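Local atomic coordinates of methylxanthine N3-demethylase NdmB (Pseudomonas putida, PDB entry 6ICL), a protein that removes the N3-methyl group of theobromine and related methylxanthines as a Rieske non-heme iron oxygenase, releasing formaldehyde and using NADH and O2. Residues Arg187-Phe192 with Asp336-Gln341; Phe138-Glu141 with Ile146-Val149. All coordinates share one frame; numbering follows the deposited sequence.

The two contacts lie in different domains of the chain, with centres about 26 Å apart and nearest atoms about 11 Å apart, and they share no helix or strand. Contact 2 is buried and local: two neighbouring strands of the Rieske domain hairpin are joined by backbone hydrogen bonds and by apolar side chains along one face. Contact 1 brings together segments 144 residues apart and is only partly buried, joining two helices of the catalytic domain through a few side chains, polar at one end and apolar at the other. A second subunit reaches contact 1 with residues of its own cluster pocket, whereas no other protein chain touches contact 2.

Contact 1: Arg187-Phe192 with Asp336-Gln341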
ATOM      1  N   ARG A 187       9.074 -30.008  10.364  1.00 34.04           N
ATOM      2  CA  ARG A 187       9.096 -29.991   8.904  1.00 32.60           C
ATOM      3  C   ARG A 187      10.374 -29.361   8.388  1.00 33.70           C
ATOM      4  O   ARG A 187      10.894 -29.761   7.329  1.00 34.97           O
ATOM      5  CB  ARG A 187       7.900 -29.218   8.347  1.00 36.79           C
ATOM      6  CG  ARG A 187       6.539 -29.711   8.773  1.00 37.93           C
ATOM      7  CD  ARG A 187       6.134 -30.892   7.972  1.00 38.20           C
ATOM      8  NE  ARG A 187       4.710 -31.184   8.108  1.00 39.05           N
ATOM      9  CZ  ARG A 187       4.177 -32.328   7.695  1.00 42.88           C
ATOM     10  NH1 ARG A 187       4.972 -33.239   7.145  1.00 37.38           N
ATOM     11  NH2 ARG A 187       2.877 -32.565   7.847  1.00 39.19           N
ATOM     12  N   ARG A 188      10.867 -28.334   9.083  1.00 31.09           N
ATOM     13  CA  ARG A 188      12.110 -27.696   8.646  1.00 34.87           C
ATOM     14  C   ARG A 188      13.301 -28.644   8.798  1.00 31.93           C
ATOM     15  O   ARG A 188      14.159 -28.722   7.912  1.00 33.77           O
ATOM     16  CB  ARG A 188      12.355 -26.404   9.426  1.00 30.72           C
ATOM     17  CG  ARG A 188      13.097 -25.343   8.610  1.00 36.40           C
ATOM     18  CD  ARG A 188      14.571 -25.582   8.688  1.00 40.51           C
ATOM     19  NE  ARG A 188      15.333 -24.908   7.636  1.00 42.82           N
ATOM     20  CZ  ARG A 188      15.524 -25.400   6.416  1.00 43.99           C
ATOM     21  NH1 ARG A 188      14.986 -26.566   6.063  1.00 39.94           N
ATOM     22  NH2 ARG A 188      16.247 -24.721   5.542  1.00 39.54           N
ATOM     23  N   TRP A 189      13.375 -29.353   9.922  1.00 33.47           N
ATOM     24  CA  TRP A 189      14.458 -30.306  10.142  1.00 35.12           C
ATOM     25  C   TRP A 189      14.447 -31.408   9.084  1.00 33.35           C
ATOM     26  O   TRP A 189      15.473 -31.694   8.452  1.00 33.78           O
ATOM     27  CB  TRP A 189      14.333 -30.897  11.550  1.00 32.62           C
ATOM     28  CG  TRP A 189      15.543 -31.644  11.985  1.00 36.00           C
ATOM     29  CD1 TRP A 189      16.572 -31.165  12.733  1.00 34.95           C
ATOM     30  CD2 TRP A 189      15.853 -33.017  11.703  1.00 37.61           C
ATOM     31  NE1 TRP A 189      17.504 -32.156  12.949  1.00 34.70           N
ATOM     32  CE2 TRP A 189      17.086 -33.303  12.323  1.00 38.61           C
ATOM     33  CE3 TRP A 189      15.203 -34.033  10.989  1.00 39.98           C
ATOM     34  CZ2 TRP A 189      17.696 -34.566  12.247  1.00 37.95           C
ATOM     35  CZ3 TRP A 189      15.815 -35.304  10.921  1.00 38.52           C
ATOM     36  CH2 TRP A 189      17.040 -35.548  11.544  1.00 37.65           C
ATOM     37  N   GLU A 190      13.282 -32.019   8.850  1.00 35.55           N
ATOM     38  CA  GLU A 190      13.217 -33.088   7.854  1.00 38.90           C
ATOM     39  C   GLU A 190      13.557 -32.583   6.465  1.00 37.06           C
ATOM     40  O   GLU A 190      14.127 -33.325   5.659  1.00 38.83           O
ATOM     41  CB  GLU A 190      11.837 -33.729   7.840  1.00 36.34           C
ATOM     42  CG  GLU A 190      11.498 -34.403   9.151  1.00 37.48           C
ATOM     43  CD  GLU A 190      10.215 -35.196   9.047  1.00 39.43           C
ATOM     44  OE1 GLU A 190       9.509 -35.042   8.032  1.00 43.80           O
ATOM     45  OE2 GLU A 190       9.910 -35.957   9.981  1.00 41.73           O
ATOM     46  N   ASN A 191      13.217 -31.335   6.158  1.00 33.09           N
ATOM     47  CA  ASN A 191      13.636 -30.774   4.878  1.00 34.58           C
ATOM     48  C   ASN A 191      15.155 -30.676   4.786  1.00 36.45           C
ATOM     49  O   ASN A 191      15.736 -30.930   3.727  1.00 36.71           O
ATOM     50  CB  ASN A 191      13.006 -29.395   4.678  1.00 33.48           C
ATOM     51  CG  ASN A 191      13.517 -28.698   3.428  1.00 35.40           C
ATOM     52  OD1 ASN A 191      14.116 -27.630   3.508  1.00 37.90           O
ATOM     53  ND2 ASN A 191      13.297 -29.305   2.277  1.00 34.02           N
ATOM     54  N   PHE A 192      15.818 -30.290   5.885  1.00 38.80           N
ATOM     55  CA  PHE A 192      17.254 -30.011   5.808  1.00 38.56           C
ATOM     56  C   PHE A 192      18.076 -31.294   5.662  1.00 42.72           C
ATOM     57  O   PHE A 192      19.160 -31.274   5.065  1.00 43.33           O
ATOM     58  CB  PHE A 192      17.701 -29.231   7.045  1.00 36.66           C
ATOM     59  CG  PHE A 192      19.043 -28.551   6.893  1.00 41.95           C
ATOM     60  CD1 PHE A 192      19.135 -27.277   6.349  1.00 44.15           C
ATOM     61  CD2 PHE A 192      20.212 -29.170   7.335  1.00 49.14           C
ATOM     62  CE1 PHE A 192      20.363 -26.632   6.212  1.00 45.01           C
ATOM     63  CE2 PHE A 192      21.459 -28.526   7.211  1.00 49.72           C
ATOM     64  CZ  PHE A 192      21.524 -27.244   6.653  1.00 47.92           C
ATOM     65  N   ASP A 336      13.212 -42.733   3.545  1.00 46.08           N
ATOM     66  CA  ASP A 336      12.910 -41.796   4.624  1.00 45.02           C
ATOM     67  C   ASP A 336      13.479 -42.238   5.970  1.00 44.05           C
ATOM     68  O   ASP A 336      13.041 -41.741   7.017  1.00 43.89           O
ATOM     69  CB  ASP A 336      11.403 -41.589   4.751  1.00 41.35           C
ATOM     70  CG  ASP A 336      10.754 -41.112   3.455  1.00 40.68           C
ATOM     71  OD1 ASP A 336      11.323 -40.259   2.746  1.00 38.33           O
ATOM     72  OD2 ASP A 336       9.648 -41.599   3.143  1.00 40.84           O
ATOM     73  N   LYS A 337      14.474 -43.128   5.957  1.00 39.29           N
ATOM     74  CA  LYS A 337      15.017 -43.707   7.188  1.00 43.99           C
ATOM     75  C   LYS A 337      15.367 -42.634   8.227  1.00 42.06           C
ATOM     76  O   LYS A 337      14.998 -42.740   9.404  1.00 39.96           O
ATOM     77  CB  LYS A 337      16.254 -44.547   6.827  1.00 42.03           C
ATOM     78  CG  LYS A 337      16.933 -45.329   7.950  1.00 47.11           C
ATOM     79  CD  LYS A 337      18.151 -46.074   7.365  1.00 57.89           C
ATOM     80  CE  LYS A 337      18.560 -47.294   8.189  1.00 59.94           C
ATOM     81  NZ  LYS A 337      18.594 -46.933   9.631  1.00 62.84           N
ATOM     82  N   ILE A 338      16.093 -41.598   7.810  1.00 40.12           N
ATOM     83  CA  ILE A 338      16.426 -40.505   8.731  1.00 42.28           C
ATOM     84  C   ILE A 338      15.163 -39.889   9.314  1.00 36.46           C
ATOM     85  O   ILE A 338      15.029 -39.725  10.532  1.00 39.89           O
ATOM     86  CB  ILE A 338      17.276 -39.447   8.010  1.00 40.57           C
ATOM     87  CG1 ILE A 338      18.635 -40.037   7.627  1.00 40.47           C
ATOM     88  CG2 ILE A 338      17.415 -38.212   8.874  1.00 41.36           C
ATOM     89  CD1 ILE A 338      19.355 -39.229   6.548  1.00 43.20           C
ATOM     90  N   SER A 339      14.215 -39.535   8.454  1.00 40.52           N
ATOM     91  CA  SER A 339      12.978 -38.922   8.931  1.00 40.43           C
ATOM     92  C   SER A 339      12.220 -39.857   9.876  1.00 43.18           C
ATOM     93  O   SER A 339      11.685 -39.419  10.905  1.00 40.07           O
ATOM     94  CB  SER A 339      12.128 -38.532   7.720  1.00 39.21           C
ATOM     95  OG  SER A 339      10.768 -38.524   8.046  1.00 47.54           O
ATOM     96  N   VAL A 340      12.172 -41.155   9.553  1.00 41.08           N
ATOM     97  CA  VAL A 340      11.470 -42.105  10.416  1.00 40.05           C
ATOM     98  C   VAL A 340      12.142 -42.192  11.784  1.00 35.75           C
ATOM     99  O   VAL A 340      11.475 -42.163  12.825  1.00 41.57           O
ATOM    100  CB  VAL A 340      11.389 -43.478   9.711  1.00 43.79           C
ATOM    101  CG1 VAL A 340      10.905 -44.571  10.663  1.00 41.29           C
ATOM    102  CG2 VAL A 340      10.456 -43.383   8.533  1.00 38.40           C
ATOM    103  N   GLN A 341      13.469 -42.264  11.810  1.00 38.60           N
ATOM    104  CA  GLN A 341      14.184 -42.292  13.088  1.00 43.56           C
ATOM    105  C   GLN A 341      13.991 -40.991  13.865  1.00 43.05           C
ATOM    106  O   GLN A 341      13.902 -40.993  15.100  1.00 38.11           O
ATOM    107  CB  GLN A 341      15.670 -42.559  12.841  1.00 39.69           C
ATOM    108  CG  GLN A 341      15.919 -43.960  12.304  1.00 47.27           C
ATOM    109  CD  GLN A 341      15.220 -45.011  13.159  1.00 47.92           C
ATOM    110  OE1 GLN A 341      15.389 -45.047  14.383  1.00 47.92           O
ATOM    111  NE2 GLN A 341      14.414 -45.846  12.526  1.00 51.97           N
TER
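Glu190 and Ser339 meet in the catalytic domain, where helix 185-192 meets the first turn of helix 337-355; their CA atoms are 5.9 Å apart, a closeness that the small serine permits. Ser339 OG gives a weak hydrogen bond to Glu190 OE2 at 3.3 Å. The glutamate chain leaves its helix with CG anti to the carbonyl carbon (chi1 -63°) and then runs extended, which carries the carboxylate across to the neighbouring helix. There OE2 also forms a salt bridge with Arg343, one turn further along the helix of Ser339, so a long acidic side chain suits a place between a hydroxyl and a guanidinium group. With an alanine here the carboxylate is gone, and Arg343 would probably be left without its charged mate, while Ser339 would keep only its link to the other subunit among the partners described.

Arg85 of the second subunit is the stronger partner of Ser339 OG, and it forms a long, weak ion pair with Glu190 OE1. In that subunit Arg85 lines the pocket of the [2Fe-2S] cluster, so the helix pair lies at the seam where one chain's Rieske domain approaches the other's catalytic domain, consistent with electron transfer between subunits in Rieske oxygenases.

Beside this polar pair the contact turns apolar. Trp189 has its NE1 bonded to Ser257 O, which helps fix the indole and leaves its hydrocarbon end for the other helix. This side chain crosses that of Ile338 at about a right angle, and the methyl CG2 of Ile338 rests against Trp189 CH2 at 3.8 Å and against Trp189 CZ3 at 3.9 Å.

Contact 2: Phe138-Glu141 with Ile146-Val149; sequences FDCE and IVWV
Glu141 and Trp148 form a hydrogen-bonded pair of an antiparallel beta hairpin: Glu141 N donates to Trp148 O at 3.0 Å, and Trp148 N returns a bond to Glu141 O at 2.9 Å. Next to them Cys140 and Val149 make a non-hydrogen-bonded pair; their CA atoms are 4.5 Å apart, and both side chains stand on the same face.

On the face that bears Cys140 and Val149, the sulfur is the bump. With SG anti to the backbone N (chi1 178°), it settles into the notch between two valines, 3.8 Å from Val147 CG1 and 4.3 Å from Val149 CG2. Val149 CG1 is a second bump, lodged against the other strand 3.4 Å from Asp139 O and 4.0 Å from Phe138 CB. Compact, beta-branched valine suits this face, since its two methyls can each serve a different neighbour.

On the reverse face Trp148 turns its ring away from the partner strand. Glu141 O lies in the ring plane at its edge, 3.5 Å from Trp148 CD1, while Ile146 CG2 lies over one indole face, toward the rim. The ring nitrogen is bonded to Lys143 O at the end of strand 137-143, and the exposed place of Glu141 suits a charged side chain.

Within the six-stranded sheet of the Rieske domain the hairpin supplies the second and third strands: strand 37-42 pairs with 146-150, strand 74-79 flanks 137-143, and Leu66 and Leu68 of strand 64-71 pack against the valine face, while Pro39, Ile160 and Pro161 pack against Trp148.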
ATOM      1  N   PHE A 138      14.482 -17.649  33.161  1.00 36.77           N
ATOM      2  CA  PHE A 138      14.774 -18.910  32.489  1.00 38.58           C
ATOM      3  C   PHE A 138      16.254 -19.031  32.172  1.00 37.45           C
ATOM      4  O   PHE A 138      16.958 -18.032  32.026  1.00 39.23           O
ATOM      5  CB  PHE A 138      13.946 -19.081  31.168  1.00 34.29           C
ATOM      6  CG  PHE A 138      12.468 -18.968  31.375  1.00 37.40           C
ATOM      7  CD1 PHE A 138      11.759 -19.987  31.991  1.00 40.17           C
ATOM      8  CD2 PHE A 138      11.783 -17.834  30.969  1.00 36.12           C
ATOM      9  CE1 PHE A 138      10.378 -19.874  32.194  1.00 43.35           C
ATOM     10  CE2 PHE A 138      10.405 -17.715  31.179  1.00 42.26           C
ATOM     11  CZ  PHE A 138       9.705 -18.736  31.784  1.00 41.34           C
ATOM     12  N   ASP A 139      16.716 -20.276  32.050  1.00 41.11           N
ATOM     13  CA  ASP A 139      18.045 -20.542  31.500  1.00 38.74           C
ATOM     14  C   ASP A 139      18.253 -19.801  30.187  1.00 39.49           C
ATOM     15  O   ASP A 139      17.400 -19.842  29.295  1.00 37.56           O
ATOM     16  CB  ASP A 139      18.227 -22.032  31.240  1.00 41.58           C
ATOM     17  CG  ASP A 139      18.440 -22.839  32.512  1.00 47.01           C
ATOM     18  OD1 ASP A 139      18.599 -22.252  33.602  1.00 42.75           O
ATOM     19  OD2 ASP A 139      18.428 -24.078  32.390  1.00 46.86           O
ATOM     20  N   CYS A 140      19.420 -19.187  30.044  1.00 36.28           N
ATOM     21  CA  CYS A 140      19.688 -18.332  28.900  1.00 39.38           C
ATOM     22  C   CYS A 140      21.189 -18.173  28.788  1.00 34.54           C
ATOM     23  O   CYS A 140      21.832 -17.771  29.756  1.00 43.79           O
ATOM     24  CB  CYS A 140      18.988 -16.953  29.050  1.00 33.98           C
ATOM     25  SG  CYS A 140      19.305 -15.789  27.679  1.00 40.90           S
ATOM     26  N   GLU A 141      21.744 -18.521  27.630  1.00 39.39           N
ATOM     27  CA  GLU A 141      23.184 -18.463  27.412  1.00 41.59           C
ATOM     28  C   GLU A 141      23.437 -18.122  25.955  1.00 38.34           C
ATOM     29  O   GLU A 141      22.688 -18.546  25.073  1.00 41.11           O
ATOM     30  CB  GLU A 141      23.895 -19.800  27.741  1.00 41.73           C
ATOM     31  CG  GLU A 141      23.703 -20.345  29.178  1.00 49.08           C
ATOM     32  CD  GLU A 141      24.289 -19.435  30.286  1.00 55.95           C
ATOM     33  OE1 GLU A 141      25.037 -18.479  29.957  1.00 55.14           O
ATOM     34  OE2 GLU A 141      23.973 -19.665  31.485  1.00 58.56           O
ATOM     35  N   ILE A 146      24.616 -16.778  19.233  1.00 36.53           N
ATOM     36  CA  ILE A 146      23.177 -16.981  19.215  1.00 35.25           C
ATOM     37  C   ILE A 146      22.687 -17.026  20.653  1.00 35.35           C
ATOM     38  O   ILE A 146      23.403 -17.512  21.534  1.00 32.58           O
ATOM     39  CB  ILE A 146      22.825 -18.269  18.445  1.00 34.99           C
ATOM     40  CG1 ILE A 146      23.000 -18.019  16.940  1.00 34.45           C
ATOM     41  CG2 ILE A 146      21.418 -18.735  18.788  1.00 32.68           C
ATOM     42  CD1 ILE A 146      22.811 -19.268  16.069  1.00 34.49           C
ATOM     43  N   VAL A 147      21.492 -16.484  20.904  1.00 33.81           N
ATOM     44  CA  VAL A 147      20.878 -16.513  22.228  1.00 32.62           C
ATOM     45  C   VAL A 147      19.992 -17.750  22.364  1.00 36.17           C
ATOM     46  O   VAL A 147      19.028 -17.924  21.607  1.00 35.22           O
ATOM     47  CB  VAL A 147      20.063 -15.239  22.485  1.00 33.59           C
ATOM     48  CG1 VAL A 147      19.513 -15.239  23.917  1.00 29.44           C
ATOM     49  CG2 VAL A 147      20.916 -14.001  22.219  1.00 33.74           C
ATOM     50  N   TRP A 148      20.298 -18.585  23.360  1.00 35.37           N
ATOM     51  CA  TRP A 148      19.605 -19.842  23.625  1.00 31.81           C
ATOM     52  C   TRP A 148      18.837 -19.733  24.928  1.00 32.69           C
ATOM     53  O   TRP A 148      19.316 -19.139  25.901  1.00 35.74           O
ATOM     54  CB  TRP A 148      20.598 -21.005  23.739  1.00 34.17           C
ATOM     55  CG  TRP A 148      21.418 -21.184  22.544  1.00 31.02           C
ATOM     56  CD1 TRP A 148      22.598 -20.554  22.244  1.00 34.70           C
ATOM     57  CD2 TRP A 148      21.126 -22.039  21.448  1.00 31.93           C
ATOM     58  NE1 TRP A 148      23.065 -20.982  21.024  1.00 32.15           N
ATOM     59  CE2 TRP A 148      22.175 -21.898  20.515  1.00 32.11           C
ATOM     60  CE3 TRP A 148      20.079 -22.926  21.164  1.00 31.99           C
ATOM     61  CZ2 TRP A 148      22.199 -22.596  19.313  1.00 32.07           C
ATOM     62  CZ3 TRP A 148      20.110 -23.626  19.985  1.00 30.88           C
ATOM     63  CH2 TRP A 148      21.162 -23.459  19.067  1.00 30.29           C
ATOM     64  N   VAL A 149      17.656 -20.318  24.955  1.00 33.65           N
ATOM     65  CA  VAL A 149      16.815 -20.336  26.136  1.00 31.77           C
ATOM     66  C   VAL A 149      16.326 -21.764  26.351  1.00 36.52           C
ATOM     67  O   VAL A 149      15.962 -22.461  25.399  1.00 35.67           O
ATOM     68  CB  VAL A 149      15.610 -19.376  26.007  1.00 33.66           C
ATOM     69  CG1 VAL A 149      14.712 -19.469  27.246  1.00 33.76           C
ATOM     70  CG2 VAL A 149      16.065 -17.929  25.761  1.00 32.85           C
TER